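Side-chain contacts in Afp2 (Serratia entomophila, PDB 6RBN), which is a sheath protein of the anti-feeding prophage, a contractile injection system, where it surrounds the inner tube and probably takes part in contraction: residues 285-290 with 309-314; 211-216 with 224-229; 31-36 with 88-93. All coordinates share one frame; numbering follows the deposited sequence.

Contact 1 (285-290 with 309-314); sequences AAVDSY and WFVQVG
D288 is the residue of segment 285-290, part of helix 277-295, that the strand covers most, and it meets W309 and V311 at once. W309 NE1 donates a hydrogen bond to D288 OD1 (2.9 Å), bent to 146° at the hydrogen. The acceptor lies near the plane of the indole, at the ring edge. At the acceptor, the N-H comes in from above the carboxylate plane, 39° out of it. The carboxylate and indole planes are clearly tilted against each other. The CG of W309 stands between its backbone N and its carbonyl carbon, and this brings the indole N-H up to the helix.

V311 uses its CG2 branch. V311 CG2 lies 3.3 Å from D288 OD1, so the same carboxylate oxygen faces one polar and one apolar group. V311 CG2 also packs on V287 CG1 at 3.7 Å. The other carboxylate oxygen, D288 OD2, has a long, weak ion pair with K284.

The helix and strand axes run nearly antiparallel (172°), 8.9 Å apart. Strand 309-312 pairs antiparallel with strand 328-335, where V287 touches I333. Helix 250-267 adds I263 against V287. W309 and V311 both rest on L291, one residue beyond the segment on the same helix, 277-295.

Contact 2 (211-216 with 224-229); sequences DFQGKY and MIRTFS
R226 touches Q213 across this contact, but its strong polar bond goes to D210, the first residue of helix 210-216. There R226 NH1 forms a salt bridge with D210 OD1. Q213 OE1 lies at the edge of the guanidinium, 3.7 Å from R226 NH1, which is too far for a hydrogen bond. Q213 OE1 is also 3.6 Å from R226 CD. The amide of Q213 and the guanidinium are turned 79° apart. F228 CZ sits over the centre of one face of the R226 guanidinium, 3.8 Å above it, and R226 also has a cation-pi contact with W236.

The larger part of the buried surface belongs to Q213 and M224. Their chains slide past each other in opposite directions. Q213 is extended, with CG anti to the backbone N (chi1 -174°). Q213 CD lies 3.6 Å from M224 CB, and Q213 CG 3.6 Å from M224 SD. Q213 NE2 has a weak hydrogen bond to W236 O. The M224 chain is bent, and M224 CE ends 4.1 Å from F212 CE2, the two side chains crossing at about a right angle. Y216 CE2 lies over one face of the F212 ring, toward its rim.

P8 of a neighbouring subunit packs on Q213. The arrangement is a short helix packed against a beta hairpin, in which strand 225-226 pairs antiparallel with strand 234-235.

Contact 3 (31-36 with 88-93); sequences LFAYDS and ANIADA
L31 and I90 cross at about a right angle where a helix covers one face of a mixed beta sheet. The motif is a beta-alpha-beta crossover. Helix 90-97 follows strand 82-86 and leads to strand 102-105, and the two strands lie parallel on either side of strand 30-34. The helix therefore passes over strand 30-34, and the contact is the point where it touches that strand.

L31 reaches out from the strand with CG anti to the backbone N (chi1 -175°). Its two methyls then part to different residues of the helix. L31 CD2 meets I90 at the first turn, 3.7 Å from I90 CG2 and 3.8 Å from I90 CB. L31 CD1 meets A93, 3.9 Å from A93 CB. I90 and A93 lie three residues apart, so both point to the sheet, and L31 bridges them.

The contact is wholly apolar, and no hydrogen bond crosses it. All four touching residues are buried, and no other protein chain reaches these segments. Around them, V85 of strand 82-86 touches both L31 and A93. A115 of helix 112-122 packs on I90. F32 points away from helix 90-97 and meets W74 of helix 66-75 edge to face, so the sheet has helices on both faces.

In I90 the CG2 methyl is anti to the carbonyl carbon and lies beside the backbone N. From there it faces the strand, and besides L31 it meets A33, with I90 CG2 4.1 Å from A33 CB.

The contacts come in series along the chain: contact 3 first, then contact 2, then contact 1. They share no helix or strand, and none touches another. Contacts 2 and 3 have centres about 30 Å apart, contacts 1 and 3 about 37 Å, and contacts 1 and 2 about 42 Å. Each joins a helix to a strand of a different sheet: the mixed six-stranded one in contact 3, and separate two-stranded antiparallel ones in contacts 2 and 1. Contact 2 lies in the subtilisin-like domain and contact 1 in the C-terminal domain. Contact 3 is buried within the chain. Segments of contact 1 touch Afp1 and Afp3 chains, and contact 2 touches another Afp2 copy, so both lie near subunit interfaces.

Contact 1 (285-290 with 309-314)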
loop_
_atom_site.group_PDB
_atom_site.type_symbol
_atom_site.label_atom_id
_atom_site.label_comp_id
_atom_site.label_asym_id
_atom_site.label_seq_id
_atom_site.Cartn_x
_atom_site.Cartn_y
_atom_site.Cartn_z
ATOM N N ALA C 285 -23.431 -25.796 50.456
ATOM C CA ALA C 285 -23.021 -24.479 50.912
ATOM C C ALA C 285 -24.112 -23.766 51.686
ATOM O O ALA C 285 -23.814 -22.824 52.427
ATOM C CB ALA C 285 -22.592 -23.620 49.731
ATOM N N ALA C 286 -25.365 -24.191 51.528
ATOM C CA ALA C 286 -26.433 -23.726 52.397
ATOM C C ALA C 286 -26.365 -24.367 53.771
ATOM O O ALA C 286 -26.928 -23.822 54.723
ATOM C CB ALA C 286 -27.792 -24.014 51.764
ATOM N N VAL C 287 -25.692 -25.506 53.893
ATOM C CA VAL C 287 -25.517 -26.156 55.184
ATOM C C VAL C 287 -24.258 -25.656 55.880
ATOM O O VAL C 287 -24.266 -25.420 57.091
ATOM C CB VAL C 287 -25.497 -27.684 54.997
ATOM C CG1 VAL C 287 -25.346 -28.375 56.322
ATOM C CG2 VAL C 287 -26.758 -28.148 54.310
ATOM N N ASP C 288 -23.168 -25.471 55.125
ATOM C CA ASP C 288 -21.942 -24.919 55.694
ATOM C C ASP C 288 -22.121 -23.482 56.162
ATOM O O ASP C 288 -21.444 -23.053 57.098
ATOM C CB ASP C 288 -20.801 -24.979 54.682
ATOM C CG ASP C 288 -20.257 -26.369 54.500
ATOM O OD1 ASP C 288 -20.327 -27.163 55.458
ATOM O OD2 ASP C 288 -19.735 -26.665 53.407
ATOM N N SER C 289 -23.012 -22.722 55.524
ATOM C CA SER C 289 -23.297 -21.380 56.016
ATOM C C SER C 289 -24.114 -21.427 57.297
ATOM O O SER C 289 -23.949 -20.565 58.165
ATOM C CB SER C 289 -24.032 -20.565 54.955
ATOM O OG SER C 289 -25.344 -21.054 54.761
ATOM N N TYR C 290 -24.995 -22.419 57.432
ATOM C CA TYR C 290 -25.761 -22.566 58.664
ATOM C C TYR C 290 -24.882 -23.069 59.799
ATOM O O TYR C 290 -24.939 -22.546 60.917
ATOM C CB TYR C 290 -26.943 -23.509 58.447
ATOM C CG TYR C 290 -27.740 -23.751 59.708
ATOM C CD1 TYR C 290 -28.579 -22.773 60.216
ATOM C CD2 TYR C 290 -27.646 -24.954 60.393
ATOM C CE1 TYR C 290 -29.302 -22.984 61.370
ATOM C CE2 TYR C 290 -28.362 -25.172 61.549
ATOM C CZ TYR C 290 -29.189 -24.185 62.030
ATOM O OH TYR C 290 -29.906 -24.395 63.181
ATOM N N TRP C 309 -17.630 -29.602 62.238
ATOM C CA TRP C 309 -18.599 -30.240 61.362
ATOM C C TRP C 309 -17.924 -30.648 60.062
ATOM O O TRP C 309 -16.851 -30.153 59.716
ATOM C CB TRP C 309 -19.797 -29.325 61.061
ATOM C CG TRP C 309 -19.512 -28.215 60.094
ATOM C CD1 TRP C 309 -19.733 -28.230 58.751
ATOM C CD2 TRP C 309 -18.936 -26.939 60.388
ATOM N NE1 TRP C 309 -19.339 -27.046 58.191
ATOM C CE2 TRP C 309 -18.845 -26.235 59.177
ATOM C CE3 TRP C 309 -18.493 -26.325 61.559
ATOM C CZ2 TRP C 309 -18.327 -24.948 59.101
ATOM C CZ3 TRP C 309 -17.978 -25.050 61.480
ATOM C CH2 TRP C 309 -17.899 -24.375 60.263
ATOM N N PHE C 310 -18.570 -31.562 59.342
ATOM C CA PHE C 310 -18.238 -31.827 57.950
ATOM C C PHE C 310 -19.527 -32.043 57.177
ATOM O O PHE C 310 -20.498 -32.590 57.700
ATOM C CB PHE C 310 -17.291 -33.035 57.773
ATOM C CG PHE C 310 -17.890 -34.369 58.144
ATOM C CD1 PHE C 310 -17.808 -34.836 59.440
ATOM C CD2 PHE C 310 -18.481 -35.181 57.183
ATOM C CE1 PHE C 310 -18.336 -36.061 59.782
ATOM C CE2 PHE C 310 -19.021 -36.399 57.522
ATOM C CZ PHE C 310 -18.944 -36.841 58.822
ATOM N N VAL C 311 -19.529 -31.596 55.925
ATOM C CA VAL C 311 -20.627 -31.811 54.992
ATOM C C VAL C 311 -20.024 -32.340 53.703
ATOM O O VAL C 311 -19.046 -31.775 53.204
ATOM C CB VAL C 311 -21.417 -30.515 54.721
ATOM C CG1 VAL C 311 -22.502 -30.752 53.693
ATOM C CG2 VAL C 311 -22.025 -29.972 55.992
ATOM N N GLN C 312 -20.583 -33.423 53.168
ATOM C CA GLN C 312 -20.075 -33.960 51.916
ATOM C C GLN C 312 -21.184 -34.584 51.080
ATOM O O GLN C 312 -22.112 -35.199 51.609
ATOM C CB GLN C 312 -18.950 -34.965 52.176
ATOM C CG GLN C 312 -19.311 -36.125 53.052
ATOM C CD GLN C 312 -18.104 -36.960 53.393
ATOM O OE1 GLN C 312 -17.009 -36.712 52.893
ATOM N NE2 GLN C 312 -18.286 -37.932 54.268
ATOM N N VAL C 313 -21.071 -34.400 49.768
ATOM C CA VAL C 313 -22.021 -34.901 48.781
ATOM C C VAL C 313 -21.291 -35.052 47.448
ATOM O O VAL C 313 -20.477 -34.199 47.072
ATOM C CB VAL C 313 -23.259 -33.981 48.693
ATOM C CG1 VAL C 313 -22.872 -32.536 48.444
ATOM C CG2 VAL C 313 -24.213 -34.449 47.612
ATOM N N GLY C 314 -21.522 -36.160 46.751
ATOM C CA GLY C 314 -20.819 -36.391 45.505
ATOM C C GLY C 314 -21.551 -37.390 44.641
ATOM O O GLY C 314 -22.590 -37.933 45.020
#

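Contact 2 (211-216 with 224-229)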
loop_
_atom_site.group_PDB
_atom_site.type_symbol
_atom_site.label_atom_id
_atom_site.label_comp_id
_atom_site.label_asym_id
_atom_site.label_seq_id
_atom_site.Cartn_x
_atom_site.Cartn_y
_atom_site.Cartn_z
ATOM N N ASP C 211 -29.150 -38.776 98.111
ATOM C CA ASP C 211 -29.026 -40.228 98.108
ATOM C C ASP C 211 -30.225 -40.910 97.468
ATOM O O ASP C 211 -30.121 -42.075 97.073
ATOM C CB ASP C 211 -28.827 -40.735 99.534
ATOM C CG ASP C 211 -27.489 -40.324 100.115
ATOM O OD1 ASP C 211 -26.533 -40.142 99.333
ATOM O OD2 ASP C 211 -27.390 -40.184 101.351
ATOM N N PHE C 212 -31.355 -40.214 97.357
ATOM C CA PHE C 212 -32.496 -40.754 96.630
ATOM C C PHE C 212 -32.293 -40.656 95.125
ATOM O O PHE C 212 -32.611 -41.595 94.390
ATOM C CB PHE C 212 -33.771 -40.023 97.040
ATOM C CG PHE C 212 -35.001 -40.512 96.339
ATOM C CD1 PHE C 212 -35.579 -41.716 96.689
ATOM C CD2 PHE C 212 -35.584 -39.763 95.331
ATOM C CE1 PHE C 212 -36.709 -42.164 96.043
ATOM C CE2 PHE C 212 -36.709 -40.204 94.683
ATOM C CZ PHE C 212 -37.273 -41.404 95.040
ATOM N N GLN C 213 -31.769 -39.525 94.650
ATOM C CA GLN C 213 -31.555 -39.324 93.222
ATOM C C GLN C 213 -30.418 -40.185 92.685
ATOM O O GLN C 213 -30.417 -40.520 91.496
ATOM C CB GLN C 213 -31.295 -37.838 92.959
ATOM C CG GLN C 213 -31.196 -37.431 91.498
ATOM C CD GLN C 213 -31.105 -35.942 91.320
ATOM O OE1 GLN C 213 -31.091 -35.193 92.292
ATOM N NE2 GLN C 213 -31.043 -35.499 90.074
ATOM N N GLY C 214 -29.476 -40.586 93.543
ATOM C CA GLY C 214 -28.350 -41.394 93.111
ATOM C C GLY C 214 -28.717 -42.778 92.620
ATOM O O GLY C 214 -27.959 -43.368 91.843
ATOM N N LYS C 215 -29.862 -43.310 93.048
ATOM C CA LYS C 215 -30.325 -44.584 92.517
ATOM C C LYS C 215 -30.953 -44.428 91.141
ATOM O O LYS C 215 -30.953 -45.381 90.354
ATOM C CB LYS C 215 -31.341 -45.221 93.467
ATOM C CG LYS C 215 -30.775 -45.645 94.806
ATOM C CD LYS C 215 -31.811 -46.402 95.628
ATOM C CE LYS C 215 -32.531 -45.497 96.618
ATOM N NZ LYS C 215 -33.544 -44.624 95.969
ATOM N N TYR C 216 -31.483 -43.248 90.833
ATOM C CA TYR C 216 -32.249 -43.042 89.615
ATOM C C TYR C 216 -31.486 -42.310 88.528
ATOM O O TYR C 216 -32.027 -42.140 87.437
ATOM C CB TYR C 216 -33.529 -42.264 89.919
ATOM C CG TYR C 216 -34.500 -43.038 90.757
ATOM C CD1 TYR C 216 -35.325 -43.994 90.186
ATOM C CD2 TYR C 216 -34.578 -42.832 92.123
ATOM C CE1 TYR C 216 -36.223 -44.695 90.947
ATOM C CE2 TYR C 216 -35.460 -43.543 92.896
ATOM C CZ TYR C 216 -36.276 -44.475 92.302
ATOM O OH TYR C 216 -37.160 -45.187 93.068
ATOM N N MET C 224 -34.838 -35.347 88.793
ATOM C CA MET C 224 -35.428 -34.646 89.933
ATOM C C MET C 224 -35.687 -33.152 89.767
ATOM O O MET C 224 -35.010 -32.470 88.994
ATOM C CB MET C 224 -34.523 -34.824 91.145
ATOM C CG MET C 224 -34.779 -36.058 91.959
ATOM S SD MET C 224 -34.780 -37.615 91.082
ATOM C CE MET C 224 -36.497 -38.016 91.262
ATOM N N ILE C 225 -36.675 -32.650 90.501
ATOM C CA ILE C 225 -36.982 -31.228 90.606
ATOM C C ILE C 225 -36.791 -30.857 92.067
ATOM O O ILE C 225 -37.580 -31.268 92.927
ATOM C CB ILE C 225 -38.407 -30.909 90.141
ATOM C CG1 ILE C 225 -38.581 -31.262 88.667
ATOM C CG2 ILE C 225 -38.736 -29.451 90.381
ATOM C CD1 ILE C 225 -40.001 -31.180 88.196
ATOM N N ARG C 226 -35.748 -30.088 92.357
ATOM C CA ARG C 226 -35.329 -29.836 93.725
ATOM C C ARG C 226 -35.268 -28.338 93.976
ATOM O O ARG C 226 -35.163 -27.537 93.049
ATOM C CB ARG C 226 -33.969 -30.478 94.001
ATOM C CG ARG C 226 -33.989 -31.985 93.971
ATOM C CD ARG C 226 -32.598 -32.530 94.148
ATOM N NE ARG C 226 -32.039 -32.115 95.425
ATOM C CZ ARG C 226 -30.780 -32.318 95.781
ATOM N NH1 ARG C 226 -29.953 -32.941 94.959
ATOM N NH2 ARG C 226 -30.349 -31.901 96.961
ATOM N N THR C 227 -35.317 -27.957 95.246
ATOM C CA THR C 227 -35.188 -26.562 95.637
ATOM C C THR C 227 -33.863 -26.354 96.360
ATOM O O THR C 227 -33.385 -27.243 97.071
ATOM C CB THR C 227 -36.374 -26.109 96.498
ATOM O OG1 THR C 227 -36.220 -24.728 96.842
ATOM C CG2 THR C 227 -36.529 -26.951 97.758
ATOM N N PHE C 228 -33.244 -25.204 96.116
ATOM C CA PHE C 228 -31.969 -24.843 96.711
ATOM C C PHE C 228 -32.046 -23.422 97.245
ATOM O O PHE C 228 -32.661 -22.552 96.621
ATOM C CB PHE C 228 -30.830 -24.944 95.693
ATOM C CG PHE C 228 -30.553 -26.340 95.224
ATOM C CD1 PHE C 228 -29.784 -27.200 95.984
ATOM C CD2 PHE C 228 -31.057 -26.790 94.017
ATOM C CE1 PHE C 228 -29.525 -28.481 95.551
ATOM C CE2 PHE C 228 -30.802 -28.073 93.582
ATOM C CZ PHE C 228 -30.037 -28.917 94.351
ATOM N N SER C 229 -31.431 -23.190 98.400
ATOM C CA SER C 229 -31.283 -21.832 98.914
ATOM C C SER C 229 -30.273 -21.097 98.045
ATOM O O SER C 229 -29.084 -21.426 98.048
ATOM C CB SER C 229 -30.842 -21.859 100.373
ATOM O OG SER C 229 -30.677 -20.547 100.878
#

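Contact 3 (31-36 with 88-93)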
loop_
_atom_site.group_PDB
_atom_site.type_symbol
_atom_site.label_atom_id
_atom_site.label_comp_id
_atom_site.label_asym_id
_atom_site.label_seq_id
_atom_site.Cartn_x
_atom_site.Cartn_y
_atom_site.Cartn_z
ATOM N N LEU C 31 -46.788 -29.179 72.816
ATOM C CA LEU C 31 -48.127 -29.749 72.756
ATOM C C LEU C 31 -48.472 -30.206 74.166
ATOM O O LEU C 31 -47.807 -31.092 74.714
ATOM C CB LEU C 31 -48.189 -30.906 71.757
ATOM C CG LEU C 31 -49.508 -31.609 71.427
ATOM C CD1 LEU C 31 -49.492 -32.078 70.004
ATOM C CD2 LEU C 31 -49.726 -32.814 72.313
ATOM N N PHE C 32 -49.504 -29.611 74.752
ATOM C CA PHE C 32 -49.970 -30.003 76.077
ATOM C C PHE C 32 -51.107 -31.002 75.919
ATOM O O PHE C 32 -52.203 -30.640 75.486
ATOM C CB PHE C 32 -50.416 -28.784 76.875
ATOM C CG PHE C 32 -49.291 -27.896 77.295
ATOM C CD1 PHE C 32 -48.561 -28.177 78.433
ATOM C CD2 PHE C 32 -48.952 -26.788 76.545
ATOM C CE1 PHE C 32 -47.524 -27.359 78.822
ATOM C CE2 PHE C 32 -47.919 -25.967 76.932
ATOM C CZ PHE C 32 -47.202 -26.256 78.068
ATOM N N ALA C 33 -50.846 -32.255 76.270
ATOM C CA ALA C 33 -51.844 -33.306 76.159
ATOM C C ALA C 33 -52.722 -33.325 77.401
ATOM O O ALA C 33 -52.213 -33.316 78.526
ATOM C CB ALA C 33 -51.173 -34.665 75.966
ATOM N N TYR C 34 -54.034 -33.342 77.197
ATOM C CA TYR C 34 -54.982 -33.511 78.286
ATOM C C TYR C 34 -55.757 -34.809 78.106
ATOM O O TYR C 34 -55.769 -35.410 77.030
ATOM C CB TYR C 34 -55.939 -32.315 78.392
ATOM C CG TYR C 34 -56.858 -32.085 77.213
ATOM C CD1 TYR C 34 -56.456 -31.312 76.136
ATOM C CD2 TYR C 34 -58.151 -32.595 77.205
ATOM C CE1 TYR C 34 -57.299 -31.084 75.067
ATOM C CE2 TYR C 34 -59.000 -32.373 76.143
ATOM C CZ TYR C 34 -58.571 -31.616 75.078
ATOM O OH TYR C 34 -59.416 -31.393 74.016
ATOM N N ASP C 35 -56.410 -35.232 79.182
ATOM C CA ASP C 35 -57.084 -36.519 79.210
ATOM C C ASP C 35 -58.397 -36.452 78.438
ATOM O O ASP C 35 -59.083 -35.428 78.424
ATOM C CB ASP C 35 -57.343 -36.945 80.656
ATOM C CG ASP C 35 -57.698 -38.419 80.789
ATOM O OD1 ASP C 35 -57.736 -39.138 79.771
ATOM O OD2 ASP C 35 -57.942 -38.865 81.928
ATOM N N SER C 36 -58.739 -37.570 77.794
ATOM C CA SER C 36 -59.988 -37.655 77.045
ATOM C C SER C 36 -61.191 -37.653 77.982
ATOM O O SER C 36 -62.253 -37.120 77.644
ATOM C CB SER C 36 -59.985 -38.908 76.171
ATOM O OG SER C 36 -59.966 -40.077 76.968
ATOM N N ALA C 88 -56.041 -38.699 72.541
ATOM C CA ALA C 88 -56.342 -39.587 71.430
ATOM C C ALA C 88 -56.035 -38.969 70.077
ATOM O O ALA C 88 -56.317 -39.595 69.051
ATOM C CB ALA C 88 -57.812 -40.004 71.477
ATOM N N ASN C 89 -55.467 -37.763 70.042
ATOM C CA ASN C 89 -55.211 -37.079 68.784
ATOM C C ASN C 89 -53.823 -36.463 68.713
ATOM O O ASN C 89 -53.574 -35.652 67.814
ATOM C CB ASN C 89 -56.258 -35.986 68.549
ATOM C CG ASN C 89 -57.635 -36.546 68.303
ATOM O OD1 ASN C 89 -57.797 -37.529 67.584
ATOM N ND2 ASN C 89 -58.642 -35.927 68.902
ATOM N N ILE C 90 -52.913 -36.806 69.628
ATOM C CA ILE C 90 -51.621 -36.128 69.629
ATOM C C ILE C 90 -50.718 -36.672 68.533
ATOM O O ILE C 90 -49.797 -35.975 68.100
ATOM C CB ILE C 90 -50.953 -36.199 71.019
ATOM C CG1 ILE C 90 -50.428 -37.589 71.383
ATOM C CG2 ILE C 90 -51.924 -35.788 72.093
ATOM C CD1 ILE C 90 -48.909 -37.734 71.249
ATOM N N ALA C 91 -50.964 -37.896 68.065
ATOM C CA ALA C 91 -50.210 -38.423 66.937
ATOM C C ALA C 91 -50.615 -37.766 65.630
ATOM O O ALA C 91 -49.819 -37.746 64.687
ATOM C CB ALA C 91 -50.394 -39.937 66.837
ATOM N N ASP C 92 -51.831 -37.231 65.555
ATOM C CA ASP C 92 -52.270 -36.540 64.352
ATOM C C ASP C 92 -51.805 -35.092 64.339
ATOM O O ASP C 92 -51.431 -34.573 63.285
ATOM C CB ASP C 92 -53.790 -36.598 64.241
ATOM C CG ASP C 92 -54.301 -37.998 63.998
ATOM O OD1 ASP C 92 -53.566 -38.797 63.381
ATOM O OD2 ASP C 92 -55.433 -38.300 64.426
ATOM N N ALA C 93 -51.816 -34.432 65.500
ATOM C CA ALA C 93 -51.515 -33.006 65.557
ATOM C C ALA C 93 -50.041 -32.731 65.293
ATOM O O ALA C 93 -49.694 -31.666 64.770
ATOM C CB ALA C 93 -51.921 -32.440 66.912
#